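Kallikrein-10 (Homo sapiens, PDB 5LPE) is a secreted, zymogen-like serine protease of the kallikrein family that is inhibited by zinc and has a tumour-suppressor role in breast and prostate cancer. Local coordinates at residues A[39-44]-A[97-102]. Sequence-based numbering, arbitrary orientation.
Sequences VLTAAH and MLLKLA. With ZN (zinc ion), chain F.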
ATOM      1  N   VAL A  39      -1.953   5.431   9.641  1.00 21.68           N
ATOM      2  CA  VAL A  39      -2.137   4.669   8.417  1.00 16.84           C
ATOM      3  C   VAL A  39      -1.290   5.320   7.338  1.00 21.24           C
ATOM      4  O   VAL A  39      -1.168   6.547   7.294  1.00 19.63           O
ATOM      5  CB  VAL A  39      -3.615   4.601   7.998  1.00 17.55           C
ATOM      6  CG1 VAL A  39      -3.763   3.857   6.672  1.00 22.63           C
ATOM      7  CG2 VAL A  39      -4.432   3.924   9.064  1.00 20.39           C
ATOM      8  N   LEU A  40      -0.667   4.503   6.496  1.00 21.16           N
ATOM      9  CA  LEU A  40       0.154   5.014   5.418  1.00 17.88           C
ATOM     10  C   LEU A  40      -0.446   4.602   4.089  1.00 20.97           C
ATOM     11  O   LEU A  40      -0.886   3.460   3.914  1.00 23.64           O
ATOM     12  CB  LEU A  40       1.593   4.528   5.500  1.00 18.58           C
ATOM     13  CG  LEU A  40       2.520   5.067   4.396  1.00 15.98           C
ATOM     14  CD1 LEU A  40       3.500   6.092   4.886  1.00 18.07           C
ATOM     15  CD2 LEU A  40       3.294   3.921   3.855  1.00 20.90           C
ATOM     16  N   THR A  41      -0.436   5.543   3.152  1.00 21.90           N
ATOM     17  CA  THR A  41      -1.020   5.351   1.842  1.00 21.12           C
ATOM     18  C   THR A  41      -0.323   6.286   0.860  1.00 22.17           C
ATOM     19  O   THR A  41       0.549   7.075   1.231  1.00 21.16           O
ATOM     20  CB  THR A  41      -2.533   5.597   1.894  1.00 23.43           C
ATOM     21  OG1 THR A  41      -3.105   5.379   0.598  1.00 25.21           O
ATOM     22  CG2 THR A  41      -2.834   7.012   2.357  1.00 19.75           C
ATOM     23  N   ALA A  42      -0.733   6.201  -0.401  1.00 23.23           N
ATOM     24  CA  ALA A  42      -0.159   7.051  -1.430  1.00 23.04           C
ATOM     25  C   ALA A  42      -0.656   8.478  -1.265  1.00 23.63           C
ATOM     26  O   ALA A  42      -1.833   8.709  -0.989  1.00 23.74           O
ATOM     27  CB  ALA A  42      -0.515   6.515  -2.813  1.00 22.49           C
ATOM     28  N   ALA A  43       0.253   9.441  -1.437  1.00 23.46           N
ATOM     29  CA  ALA A  43      -0.138  10.846  -1.382  1.00 24.76           C
ATOM     30  C   ALA A  43      -1.234  11.184  -2.391  1.00 30.27           C
ATOM     31  O   ALA A  43      -2.102  12.015  -2.095  1.00 25.24           O
ATOM     32  CB  ALA A  43       1.076  11.742  -1.605  1.00 23.88           C
ATOM     33  N   HIS A  44      -1.244  10.541  -3.572  1.00 31.42           N
ATOM     34  CA  HIS A  44      -2.241  10.901  -4.584  1.00 28.34           C
ATOM     35  C   HIS A  44      -3.659  10.618  -4.125  1.00 30.50           C
ATOM     36  O   HIS A  44      -4.603  10.977  -4.837  1.00 30.13           O
ATOM     37  CB  HIS A  44      -1.997  10.180  -5.919  1.00 32.52           C
ATOM     38  CG  HIS A  44      -2.371   8.728  -5.915  1.00 34.93           C
ATOM     39  ND1 HIS A  44      -1.448   7.724  -6.127  1.00 40.68           N
ATOM     40  CD2 HIS A  44      -3.563   8.110  -5.737  1.00 34.93           C
ATOM     41  CE1 HIS A  44      -2.056   6.553  -6.065  1.00 39.25           C
ATOM     42  NE2 HIS A  44      -3.340   6.758  -5.826  1.00 36.51           N
ATOM     43  N   MET A  97       1.632   9.263   2.061  1.00 22.48           N
ATOM     44  CA  MET A  97       0.862  10.146   2.919  1.00 20.63           C
ATOM     45  C   MET A  97       0.589   9.375   4.200  1.00 23.97           C
ATOM     46  O   MET A  97       0.238   8.188   4.154  1.00 17.71           O
ATOM     47  CB  MET A  97      -0.431  10.580   2.220  1.00 18.90           C
ATOM     48  CG  MET A  97      -1.313  11.498   2.998  1.00 23.95           C
ATOM     49  SD  MET A  97      -2.846  11.933   2.119  1.00 28.18           S
ATOM     50  CE  MET A  97      -3.522  10.335   1.713  1.00 26.74           C
ATOM     51  N   LEU A  98       0.787  10.032   5.335  1.00 21.46           N
ATOM     52  CA  LEU A  98       0.498   9.428   6.623  1.00 20.03           C
ATOM     53  C   LEU A  98      -0.821   9.996   7.121  1.00 22.53           C
ATOM     54  O   LEU A  98      -0.991  11.220   7.201  1.00 24.72           O
ATOM     55  CB  LEU A  98       1.648   9.645   7.612  1.00 20.46           C
ATOM     56  CG  LEU A  98       2.745   8.605   7.341  1.00 18.94           C
ATOM     57  CD1 LEU A  98       4.092   8.992   7.895  1.00 19.25           C
ATOM     58  CD2 LEU A  98       2.316   7.235   7.875  1.00 20.21           C
ATOM     59  N   LEU A  99      -1.769   9.105   7.389  1.00 23.04           N
ATOM     60  CA  LEU A  99      -3.079   9.459   7.914  1.00 22.68           C
ATOM     61  C   LEU A  99      -3.105   9.174   9.409  1.00 25.00           C
ATOM     62  O   LEU A  99      -2.823   8.047   9.834  1.00 24.76           O
ATOM     63  CB  LEU A  99      -4.175   8.671   7.200  1.00 19.88           C
ATOM     64  CG  LEU A  99      -4.401   9.106   5.753  1.00 22.99           C
ATOM     65  CD1 LEU A  99      -5.811   8.813   5.318  1.00 20.24           C
ATOM     66  CD2 LEU A  99      -4.102  10.583   5.558  1.00 25.99           C
ATOM     67  N   LYS A 100      -3.442  10.181  10.203  1.00 23.85           N
ATOM     68  CA  LYS A 100      -3.592   9.958  11.631  1.00 26.85           C
ATOM     69  C   LYS A 100      -5.041   9.617  11.959  1.00 27.59           C
ATOM     70  O   LYS A 100      -5.960  10.317  11.530  1.00 28.26           O
ATOM     71  CB  LYS A 100      -3.138  11.173  12.429  1.00 26.69           C
ATOM     72  CG  LYS A 100      -2.950  10.835  13.902  1.00 28.54           C
ATOM     73  CD  LYS A 100      -3.336  11.991  14.779  1.00 31.78           C
ATOM     74  CE  LYS A 100      -2.517  11.990  16.048  1.00 33.19           C
ATOM     75  NZ  LYS A 100      -2.459  10.638  16.619  1.00 39.70           N
ATOM     76  N   LEU A 101      -5.245   8.545  12.717  1.00 25.86           N
ATOM     77  CA  LEU A 101      -6.593   8.175  13.139  1.00 31.26           C
ATOM     78  C   LEU A 101      -7.052   9.022  14.329  1.00 30.20           C
ATOM     79  O   LEU A 101      -6.284   9.306  15.255  1.00 29.88           O
ATOM     80  CB  LEU A 101      -6.663   6.685  13.491  1.00 29.39           C
ATOM     81  CG  LEU A 101      -6.254   5.686  12.404  1.00 32.02           C
ATOM     82  CD1 LEU A 101      -6.623   4.247  12.786  1.00 26.67           C
ATOM     83  CD2 LEU A 101      -6.853   6.070  11.061  1.00 25.51           C
ATOM     84  N   ALA A 102      -8.317   9.441  14.281  1.00 33.53           N
ATOM     85  CA  ALA A 102      -8.879  10.252  15.354  1.00 36.92           C
ATOM     86  C   ALA A 102      -8.651   9.581  16.694  1.00 35.99           C
ATOM     87  O   ALA A 102      -8.054  10.164  17.602  1.00 34.84           O
ATOM     88  CB  ALA A 102     -10.370  10.483  15.103  1.00 30.95           C
TER
HETATM   89 ZN    ZN F 304       0.295   8.386  -7.082  1.00 46.36          ZN
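L40 lays its CD1 methyl against CD2 of L98, 3.4 Å away, on the face of the sheet that helix 224-230 covers with I227, W226 and V230. L98 sends CG back beside its own backbone N (chi1 -81°), which brings CD2 over to L40. An alanine at L40 would probably open a gap beside I227 and leave CD2 of L98 with a much thinner apolar partner. On the barrel's inner face, V39 CG2 crosses CD2 of L101 at a slant, 3.8 Å away, and T41 runs alongside M97. The M97 chain is extended to SD and then bends (chi3 54°), bringing CE to 3.5 Å from T41 CG2, while its CB sits over A43 CA. T41 OG1 is hydrogen-bonded to the carbonyl oxygen of A30. Between these layers four backbone hydrogen bonds join the antiparallel strands, two at the V39–L99 pair and two at T41–M97. Just past T41 the chain turns to H44, whose ND1 binds zinc at 2.1 Å together with D92 and D95, its presumed charge-relay partner. Paired backbone polar groups and apolar side chains on both faces thus tie the turn carrying H44, the presumed charge-relay histidine, to the strand following D95 in this trypsin-fold barrel.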